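Local coordinates for lipid-transfer protein (Thermomonospora curvata, PDB 6OK1) that is of unassigned function but belongs to the thiolase superfamily, with related N-terminal and C-terminal domains in each chain, at residues Tyr81-Val90 with Val374-Leu385; Trp243-Gln253 with Glu269-Gln280. One frame throughout, in Å; residues are numbered along the deposited sequence.

Contact 1 (Tyr81-Val90 with Val374-Leu385); sequences YGGGAACGTV and VTAGTGVPTSGL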
loop_
_atom_site.group_PDB
_atom_site.type_symbol
_atom_site.label_atom_id
_atom_site.label_comp_id
_atom_site.label_asym_id
_atom_site.label_seq_id
_atom_site.Cartn_x
_atom_site.Cartn_y
_atom_site.Cartn_z
ATOM N N TYR A 81 -3.349 6.900 0.331
ATOM C CA TYR A 81 -4.111 8.151 0.247
ATOM C C TYR A 81 -3.495 9.114 -0.767
ATOM O O TYR A 81 -3.450 10.326 -0.548
ATOM C CB TYR A 81 -4.261 8.801 1.625
ATOM C CG TYR A 81 -4.845 7.843 2.643
ATOM C CD1 TYR A 81 -6.198 7.542 2.636
ATOM C CD2 TYR A 81 -4.019 7.179 3.552
ATOM C CE1 TYR A 81 -6.742 6.630 3.539
ATOM C CE2 TYR A 81 -4.552 6.267 4.456
ATOM C CZ TYR A 81 -5.912 5.996 4.438
ATOM O OH TYR A 81 -6.452 5.103 5.333
ATOM N N GLY A 82 -3.073 8.570 -1.914
ATOM C CA GLY A 82 -2.603 9.389 -3.021
ATOM C C GLY A 82 -1.470 10.302 -2.597
ATOM O O GLY A 82 -0.568 9.915 -1.836
ATOM N N GLY A 83 -1.531 11.552 -3.064
ATOM C CA GLY A 83 -0.485 12.517 -2.757
ATOM C C GLY A 83 -0.328 12.857 -1.289
ATOM O O GLY A 83 0.698 13.439 -0.912
ATOM N N GLY A 84 -1.294 12.495 -0.444
ATOM C CA GLY A 84 -1.070 12.593 1.001
ATOM C C GLY A 84 0.209 11.900 1.428
ATOM O O GLY A 84 0.789 12.185 2.489
ATOM N N ALA A 85 0.640 10.931 0.620
ATOM C CA ALA A 85 1.741 10.066 0.982
ATOM C C ALA A 85 3.135 10.625 0.711
ATOM O O ALA A 85 4.115 10.030 1.171
ATOM C CB ALA A 85 1.611 8.743 0.203
ATOM N N ALA A 86 3.264 11.707 -0.053
ATOM C CA ALA A 86 4.560 12.049 -0.621
ATOM C C ALA A 86 5.635 12.180 0.450
ATOM O O ALA A 86 6.720 11.604 0.329
ATOM C CB ALA A 86 4.445 13.347 -1.426
ATOM N N CYS A 87 5.359 12.959 1.496
ATOM C CA CYS A 87 6.354 13.151 2.547
ATOM C C CYS A 87 6.460 11.918 3.445
ATOM O O CYS A 87 7.538 11.633 3.988
ATOM C CB CYS A 87 5.990 14.391 3.343
ATOM S SG CYS A 87 6.262 15.915 2.392
ATOM N N GLY A 88 5.366 11.170 3.576
ATOM C CA GLY A 88 5.409 9.902 4.281
ATOM C C GLY A 88 6.390 8.904 3.698
ATOM O O GLY A 88 6.995 8.127 4.446
ATOM N N THR A 89 6.588 8.910 2.369
ATOM C CA THR A 89 7.557 7.967 1.814
ATOM C C THR A 89 8.948 8.286 2.327
ATOM O O THR A 89 9.746 7.386 2.627
ATOM C CB THR A 89 7.558 7.947 0.277
ATOM O OG1 THR A 89 8.079 9.175 -0.249
ATOM C CG2 THR A 89 6.178 7.629 -0.284
ATOM N N VAL A 90 9.242 9.579 2.489
ATOM C CA VAL A 90 10.529 9.975 3.031
ATOM C C VAL A 90 10.615 9.682 4.531
ATOM O O VAL A 90 11.681 9.297 5.019
ATOM C CB VAL A 90 10.792 11.455 2.721
ATOM C CG1 VAL A 90 12.100 11.915 3.391
ATOM C CG2 VAL A 90 10.879 11.666 1.212
ATOM N N VAL A 374 7.922 21.219 3.970
ATOM C CA VAL A 374 7.230 20.657 2.813
ATOM C C VAL A 374 5.987 19.931 3.295
ATOM O O VAL A 374 6.053 19.149 4.249
ATOM C CB VAL A 374 8.114 19.686 2.011
ATOM C CG1 VAL A 374 7.339 19.238 0.738
ATOM C CG2 VAL A 374 9.421 20.302 1.689
ATOM N N THR A 375 4.858 20.177 2.638
ATOM C CA THR A 375 3.638 19.432 2.932
ATOM C C THR A 375 3.259 18.506 1.789
ATOM O O THR A 375 3.597 18.733 0.630
ATOM C CB THR A 375 2.444 20.355 3.214
ATOM O OG1 THR A 375 2.167 21.170 2.066
ATOM C CG2 THR A 375 2.737 21.238 4.402
ATOM N N ALA A 376 2.469 17.496 2.133
ATOM C CA ALA A 376 1.910 16.576 1.154
ATOM C C ALA A 376 0.417 16.867 0.928
ATOM O O ALA A 376 -0.073 17.954 1.255
ATOM C CB ALA A 376 2.187 15.149 1.619
ATOM N N GLY A 377 -0.291 15.899 0.346
ATOM C CA GLY A 377 -1.617 16.158 -0.192
ATOM C C GLY A 377 -2.610 16.605 0.869
ATOM O O GLY A 377 -2.595 16.132 2.004
ATOM N N THR A 378 -3.510 17.504 0.468
ATOM C CA THR A 378 -4.486 18.088 1.367
ATOM C C THR A 378 -5.879 17.506 1.127
ATOM O O THR A 378 -6.270 17.177 -0.008
ATOM C CB THR A 378 -4.490 19.610 1.196
ATOM O OG1 THR A 378 -4.550 19.913 -0.195
ATOM C CG2 THR A 378 -3.215 20.200 1.732
ATOM N N GLY A 379 -6.634 17.376 2.220
ATOM C CA GLY A 379 -7.919 16.724 2.200
ATOM C C GLY A 379 -7.871 15.248 2.503
ATOM O O GLY A 379 -8.925 14.618 2.615
ATOM N N VAL A 380 -6.674 14.699 2.654
ATOM C CA VAL A 380 -6.463 13.269 2.882
ATOM C C VAL A 380 -5.534 13.121 4.081
ATOM O O VAL A 380 -4.823 14.056 4.456
ATOM C CB VAL A 380 -5.831 12.581 1.645
ATOM C CG1 VAL A 380 -6.830 12.381 0.527
ATOM C CG2 VAL A 380 -4.610 13.374 1.149
ATOM N N PRO A 381 -5.469 11.929 4.657
ATOM C CA PRO A 381 -4.321 11.628 5.522
ATOM C C PRO A 381 -3.053 12.063 4.822
ATOM O O PRO A 381 -2.835 11.754 3.640
ATOM C CB PRO A 381 -4.390 10.112 5.668
ATOM C CG PRO A 381 -5.798 9.782 5.485
ATOM C CD PRO A 381 -6.327 10.765 4.450
ATOM N N THR A 382 -2.204 12.771 5.558
ATOM C CA THR A 382 -1.165 13.549 4.923
ATOM C C THR A 382 0.143 13.396 5.685
ATOM O O THR A 382 0.304 12.523 6.550
ATOM C CB THR A 382 -1.658 15.004 4.756
ATOM O OG1 THR A 382 -0.758 15.726 3.911
ATOM C CG2 THR A 382 -1.824 15.740 6.081
ATOM N N SER A 383 1.099 14.231 5.315
ATOM C CA SER A 383 2.466 14.140 5.824
ATOM C C SER A 383 3.204 15.441 5.549
ATOM O O SER A 383 2.737 16.305 4.807
ATOM C CB SER A 383 3.201 12.926 5.203
ATOM O OG SER A 383 3.126 12.923 3.785
ATOM N N GLY A 384 4.379 15.572 6.166
ATOM C CA GLY A 384 5.202 16.753 5.991
ATOM C C GLY A 384 6.640 16.437 6.316
ATOM O O GLY A 384 6.947 15.415 6.945
ATOM N N LEU A 385 7.517 17.353 5.911
ATOM C CA LEU A 385 8.933 17.279 6.246
ATOM C C LEU A 385 9.413 18.650 6.660
ATOM O O LEU A 385 8.922 19.663 6.169
ATOM C CB LEU A 385 9.809 16.858 5.071
ATOM C CG LEU A 385 9.459 15.514 4.432
ATOM C CD1 LEU A 385 10.118 15.426 3.097
ATOM C CD2 LEU A 385 9.845 14.357 5.334
HETATM O O HOH W 1 1.080 10.164 5.004
#

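Contact 2 (Trp243-Gln253 with Glu269-Gln280); sequences WGAAQGSGYDQ and EMGLVGQQLYAQ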
loop_
_atom_site.group_PDB
_atom_site.type_symbol
_atom_site.label_atom_id
_atom_site.label_comp_id
_atom_site.label_asym_id
_atom_site.label_seq_id
_atom_site.Cartn_x
_atom_site.Cartn_y
_atom_site.Cartn_z
ATOM N N TRP A 243 15.102 16.774 9.358
ATOM C CA TRP A 243 14.930 17.213 10.740
ATOM C C TRP A 243 13.530 16.967 11.274
ATOM O O TRP A 243 13.356 16.787 12.488
ATOM C CB TRP A 243 15.245 18.694 10.873
ATOM C CG TRP A 243 16.710 18.919 10.969
ATOM C CD1 TRP A 243 17.487 19.591 10.094
ATOM C CD2 TRP A 243 17.588 18.414 11.992
ATOM N NE1 TRP A 243 18.809 19.583 10.517
ATOM C CE2 TRP A 243 18.893 18.859 11.677
ATOM C CE3 TRP A 243 17.397 17.653 13.145
ATOM C CZ2 TRP A 243 19.991 18.553 12.462
ATOM C CZ3 TRP A 243 18.501 17.357 13.937
ATOM C CH2 TRP A 243 19.778 17.800 13.584
ATOM N N GLY A 244 12.536 16.984 10.401
ATOM C CA GLY A 244 11.201 16.580 10.763
ATOM C C GLY A 244 10.603 15.746 9.655
ATOM O O GLY A 244 10.816 16.018 8.467
ATOM N N ALA A 245 9.866 14.723 10.050
ATOM C CA ALA A 245 9.144 13.873 9.102
ATOM C C ALA A 245 7.966 13.297 9.849
ATOM O O ALA A 245 8.159 12.626 10.865
ATOM C CB ALA A 245 10.043 12.759 8.564
ATOM N N ALA A 246 6.752 13.549 9.357
ATOM C CA ALA A 246 5.568 13.247 10.137
ATOM C C ALA A 246 4.412 12.894 9.214
ATOM O O ALA A 246 4.315 13.413 8.087
ATOM C CB ALA A 246 5.162 14.447 11.008
ATOM N N GLN A 247 3.524 12.045 9.732
ATOM C CA GLN A 247 2.223 11.723 9.146
ATOM C C GLN A 247 1.126 12.260 10.045
ATOM O O GLN A 247 1.317 12.433 11.245
ATOM C CB GLN A 247 2.005 10.218 9.014
ATOM C CG GLN A 247 2.841 9.554 7.965
ATOM C CD GLN A 247 2.476 8.084 7.809
ATOM O OE1 GLN A 247 2.740 7.249 8.685
ATOM N NE2 GLN A 247 1.837 7.760 6.700
ATOM N N GLY A 248 -0.047 12.464 9.465
ATOM C CA GLY A 248 -1.176 12.909 10.247
ATOM C C GLY A 248 -2.499 12.562 9.615
ATOM O O GLY A 248 -2.731 12.835 8.433
ATOM N N SER A 249 -3.373 11.980 10.419
ATOM C CA SER A 249 -4.757 11.728 10.050
ATOM C C SER A 249 -5.605 12.177 11.222
ATOM O O SER A 249 -5.277 11.875 12.371
ATOM C CB SER A 249 -4.956 10.249 9.734
ATOM O OG SER A 249 -6.286 9.966 9.323
ATOM N N GLY A 250 -6.669 12.945 10.939
ATOM C CA GLY A 250 -7.404 13.609 11.993
ATOM C C GLY A 250 -8.583 12.817 12.482
ATOM O O GLY A 250 -8.921 11.744 11.982
ATOM N N TYR A 251 -9.195 13.341 13.536
ATOM C CA TYR A 251 -10.458 12.801 14.004
ATOM C C TYR A 251 -11.477 12.805 12.873
ATOM O O TYR A 251 -11.580 13.778 12.122
ATOM C CB TYR A 251 -10.963 13.644 15.173
ATOM C CG TYR A 251 -12.336 13.264 15.629
ATOM C CD1 TYR A 251 -12.534 12.127 16.393
ATOM C CD2 TYR A 251 -13.441 14.029 15.293
ATOM C CE1 TYR A 251 -13.787 11.757 16.811
ATOM C CE2 TYR A 251 -14.704 13.671 15.717
ATOM C CZ TYR A 251 -14.866 12.530 16.473
ATOM O OH TYR A 251 -16.116 12.158 16.907
ATOM N N ASP A 252 -12.231 11.713 12.751
ATOM C CA ASP A 252 -13.220 11.551 11.691
ATOM C C ASP A 252 -12.662 11.944 10.322
ATOM O O ASP A 252 -13.211 12.770 9.603
ATOM C CB ASP A 252 -14.481 12.361 12.006
ATOM C CG ASP A 252 -15.649 11.922 11.185
ATOM O OD1 ASP A 252 -15.638 10.740 10.802
ATOM O OD2 ASP A 252 -16.573 12.738 10.931
ATOM N N GLN A 253 -11.545 11.318 9.964
ATOM C CA GLN A 253 -10.914 11.550 8.681
ATOM C C GLN A 253 -11.588 10.744 7.578
ATOM O O GLN A 253 -11.815 9.537 7.726
ATOM C CB GLN A 253 -9.451 11.160 8.770
ATOM C CG GLN A 253 -8.672 11.507 7.520
ATOM C CD GLN A 253 -8.335 12.971 7.421
ATOM O OE1 GLN A 253 -7.807 13.562 8.353
ATOM N NE2 GLN A 253 -8.615 13.563 6.242
ATOM N N GLU A 269 -5.566 17.493 10.329
ATOM C CA GLU A 269 -4.518 16.507 10.124
ATOM C C GLU A 269 -3.204 17.162 9.708
ATOM O O GLU A 269 -2.125 16.634 10.020
ATOM C CB GLU A 269 -4.997 15.454 9.109
ATOM C CG GLU A 269 -5.381 15.972 7.718
ATOM C CD GLU A 269 -6.831 16.411 7.548
ATOM O OE1 GLU A 269 -7.495 16.790 8.544
ATOM O OE2 GLU A 269 -7.346 16.366 6.380
ATOM N N MET A 270 -3.253 18.327 9.051
ATOM C CA MET A 270 -2.020 19.051 8.769
ATOM C C MET A 270 -1.509 19.768 10.009
ATOM O O MET A 270 -0.293 19.883 10.185
ATOM C CB MET A 270 -2.222 20.062 7.624
ATOM C CG MET A 270 -0.914 20.631 7.054
ATOM S SD MET A 270 0.070 19.332 6.248
ATOM C CE MET A 270 -0.847 19.083 4.714
ATOM N N GLY A 271 -2.401 20.230 10.882
ATOM C CA GLY A 271 -1.952 20.739 12.167
ATOM C C GLY A 271 -1.190 19.692 12.956
ATOM O O GLY A 271 -0.179 19.997 13.600
ATOM N N LEU A 272 -1.651 18.441 12.895
ATOM C CA LEU A 272 -0.998 17.352 13.612
ATOM C C LEU A 272 0.367 17.048 13.015
ATOM O O LEU A 272 1.330 16.793 13.748
ATOM C CB LEU A 272 -1.908 16.121 13.570
ATOM C CG LEU A 272 -1.350 14.814 14.086
ATOM C CD1 LEU A 272 -1.024 14.970 15.537
ATOM C CD2 LEU A 272 -2.437 13.749 13.898
ATOM N N VAL A 273 0.471 17.047 11.680
ATOM C CA VAL A 273 1.785 16.976 11.034
ATOM C C VAL A 273 2.696 18.080 11.539
ATOM O O VAL A 273 3.836 17.833 11.947
ATOM C CB VAL A 273 1.627 17.065 9.507
ATOM C CG1 VAL A 273 2.937 17.378 8.830
ATOM C CG2 VAL A 273 1.043 15.747 8.996
ATOM N N GLY A 274 2.214 19.316 11.513
ATOM C CA GLY A 274 3.083 20.431 11.878
ATOM C C GLY A 274 3.570 20.353 13.314
ATOM O O GLY A 274 4.734 20.656 13.605
ATOM N N GLN A 275 2.683 19.974 14.237
ATOM C CA GLN A 275 3.078 19.849 15.636
ATOM C C GLN A 275 4.254 18.891 15.786
ATOM O O GLN A 275 5.213 19.173 16.528
ATOM C CB GLN A 275 1.892 19.372 16.470
ATOM C CG GLN A 275 0.787 20.397 16.587
ATOM C CD GLN A 275 -0.535 19.793 17.045
ATOM O OE1 GLN A 275 -0.590 18.647 17.510
ATOM N NE2 GLN A 275 -1.611 20.564 16.907
ATOM N N GLN A 276 4.206 17.761 15.075
ATOM C CA GLN A 276 5.284 16.793 15.142
ATOM C C GLN A 276 6.552 17.338 14.500
ATOM O O GLN A 276 7.655 17.117 15.015
ATOM C CB GLN A 276 4.865 15.490 14.463
ATOM C CG GLN A 276 3.773 14.782 15.168
ATOM C CD GLN A 276 3.244 13.663 14.317
ATOM O OE1 GLN A 276 3.790 12.568 14.325
ATOM N NE2 GLN A 276 2.220 13.949 13.531
ATOM N N LEU A 277 6.424 18.003 13.346
ATOM C CA LEU A 277 7.602 18.544 12.670
ATOM C C LEU A 277 8.341 19.511 13.569
ATOM O O LEU A 277 9.574 19.486 13.638
ATOM C CB LEU A 277 7.224 19.267 11.398
ATOM C CG LEU A 277 6.581 18.405 10.330
ATOM C CD1 LEU A 277 6.187 19.277 9.134
ATOM C CD2 LEU A 277 7.554 17.324 9.907
ATOM N N TYR A 278 7.613 20.410 14.217
ATOM C CA TYR A 278 8.276 21.384 15.086
ATOM C C TYR A 278 8.855 20.722 16.332
ATOM O O TYR A 278 9.949 21.089 16.790
ATOM C CB TYR A 278 7.297 22.490 15.467
ATOM C CG TYR A 278 6.878 23.336 14.306
ATOM C CD1 TYR A 278 7.820 23.868 13.428
ATOM C CD2 TYR A 278 5.531 23.582 14.058
ATOM C CE1 TYR A 278 7.446 24.627 12.349
ATOM C CE2 TYR A 278 5.143 24.359 12.972
ATOM C CZ TYR A 278 6.110 24.878 12.126
ATOM O OH TYR A 278 5.769 25.643 11.043
ATOM N N ALA A 279 8.138 19.769 16.921
ATOM C CA ALA A 279 8.664 19.099 18.103
ATOM C C ALA A 279 9.893 18.260 17.763
ATOM O O ALA A 279 10.863 18.218 18.538
ATOM C CB ALA A 279 7.585 18.234 18.743
ATOM N N GLN A 280 9.870 17.577 16.622
ATOM C CA GLN A 280 10.989 16.715 16.245
ATOM C C GLN A 280 12.250 17.538 16.021
ATOM O O GLN A 280 13.346 17.169 16.463
ATOM C CB GLN A 280 10.663 15.945 14.967
ATOM C CG GLN A 280 9.672 14.815 15.144
ATOM C CD GLN A 280 9.202 14.293 13.806
ATOM O OE1 GLN A 280 9.625 14.787 12.775
ATOM N NE2 GLN A 280 8.327 13.306 13.815
HETATM O O HOH W 2 4.329 10.880 12.228
#

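Contact 1 (Tyr81-Val90 with Val374-Leu385)
Ser383 and Gly84 make a polar joint between Tyr81-Val90 and the strand. Ser383 OG donates to Gly84 O at 2.8 Å, tilted 24° from the carbonyl plane, and accepts a weak bond from Gly88 N at 2.9 Å. Its chi1 of 52° sets the hydroxyl between backbone N and carbonyl carbon, facing Gly84 O and Gly88 N. A second joint is pure backbone: Gly377 N donates to Gly83 O at 2.9 Å, and since Ala86 N meets that oxygen from the opposite face, two bonds grip it.

Close CA-H...O contacts back these up. Gly84 CA comes to 3.3 Å from Pro381 O, an approach with no room for a side chain on Gly84, while Thr382 CA faces Gly84 O.

The ring contact is a CH-pi one. Pro381 CG sits almost on the normal of the Tyr81 ring, 3.5 Å from its centroid, while Tyr81 OH bonds to Glu61 and Ile62 of the second subunit.

Apolar packing finishes the other end. Cys87 CB lies 3.8 Å from Leu385 CG, its SG lies 3.9 Å from Val374 CG1, and Val90 crosses Leu385 at about a right angle.

The axes of 86-90 and 382-385 make 58°, an N-terminal-domain helix laid on a C-terminal-domain strand, as expected of the buried central helix layer in the thiolase fold.

Contact 2 (Trp243-Gln253 with Glu269-Gln280)
Gln280 reaches from the helix to the backbone of Ala245, and its side chain is worth following outward. CB lies 3.8 Å from Trp243 O. CG stands anti to the carbonyl carbon (chi1 -74°), and the chain runs extended from there, which carries the amide to the strand. CD lies beside the N and O of Ala245. OE1 accepts from Ala245 N at 2.7 Å, with the donor in the plane of the amide carbonyl, and also touches Gly244 CA. NE2 donates a hydrogen bond to Ala245 O at 3.0 Å, from above that carbonyl's plane, so one amide grips both polar atoms of a residue; Gln91 NE2 also bonds to this oxygen.

One turn earlier Gln276 NE2 donates to Gln247 O at 2.9 Å and to Leu272 O of its own helix, while a water joins its OE1 to Gln247 N. This is the start of a beta-alpha-beta crossover: strand 240-248 leads through helix 268-281 to strand 290-292. The segments 243-248 and 269-280 run nearly antiparallel, their axes at 155°. Small residues let them close up. Leu277 CD2 lies 3.4 Å from Gly244 C, Ala246 CB is 3.6 Å from Gln276 CB, and Val273 CG2 comes to 3.5 Å from Gly248 N.

At the far end Gln253 NE2 donates to Glu269 OE2 at 3.1 Å from above the carboxylate, the two flat groups 84° apart. Arg261 joins both residues, salt-bridged to Glu269 OE1 and bonded to Gln253 OE1.

How the contacts relate
The two contacts have centres about 10 Å apart and share one sheet, in which strands 240-248 and 382-388 are antiparallel neighbours. Backbone bonds tie them directly: Gly384 N lies 2.9 Å from Ala246 O, and Thr382 is likewise paired with Gly248. Helices 86-98 and 268-281 pack against this part of the sheet from its two sides, one as a buried central helix and the other as an outer-layer helix. In chain order, both segments of contact 2 come between Tyr81-Val90 and Val374-Leu385. Contact 1 thus joins the N-terminal and C-terminal family regions, contact 2 is local to one crossover, and both also touch the second subunit.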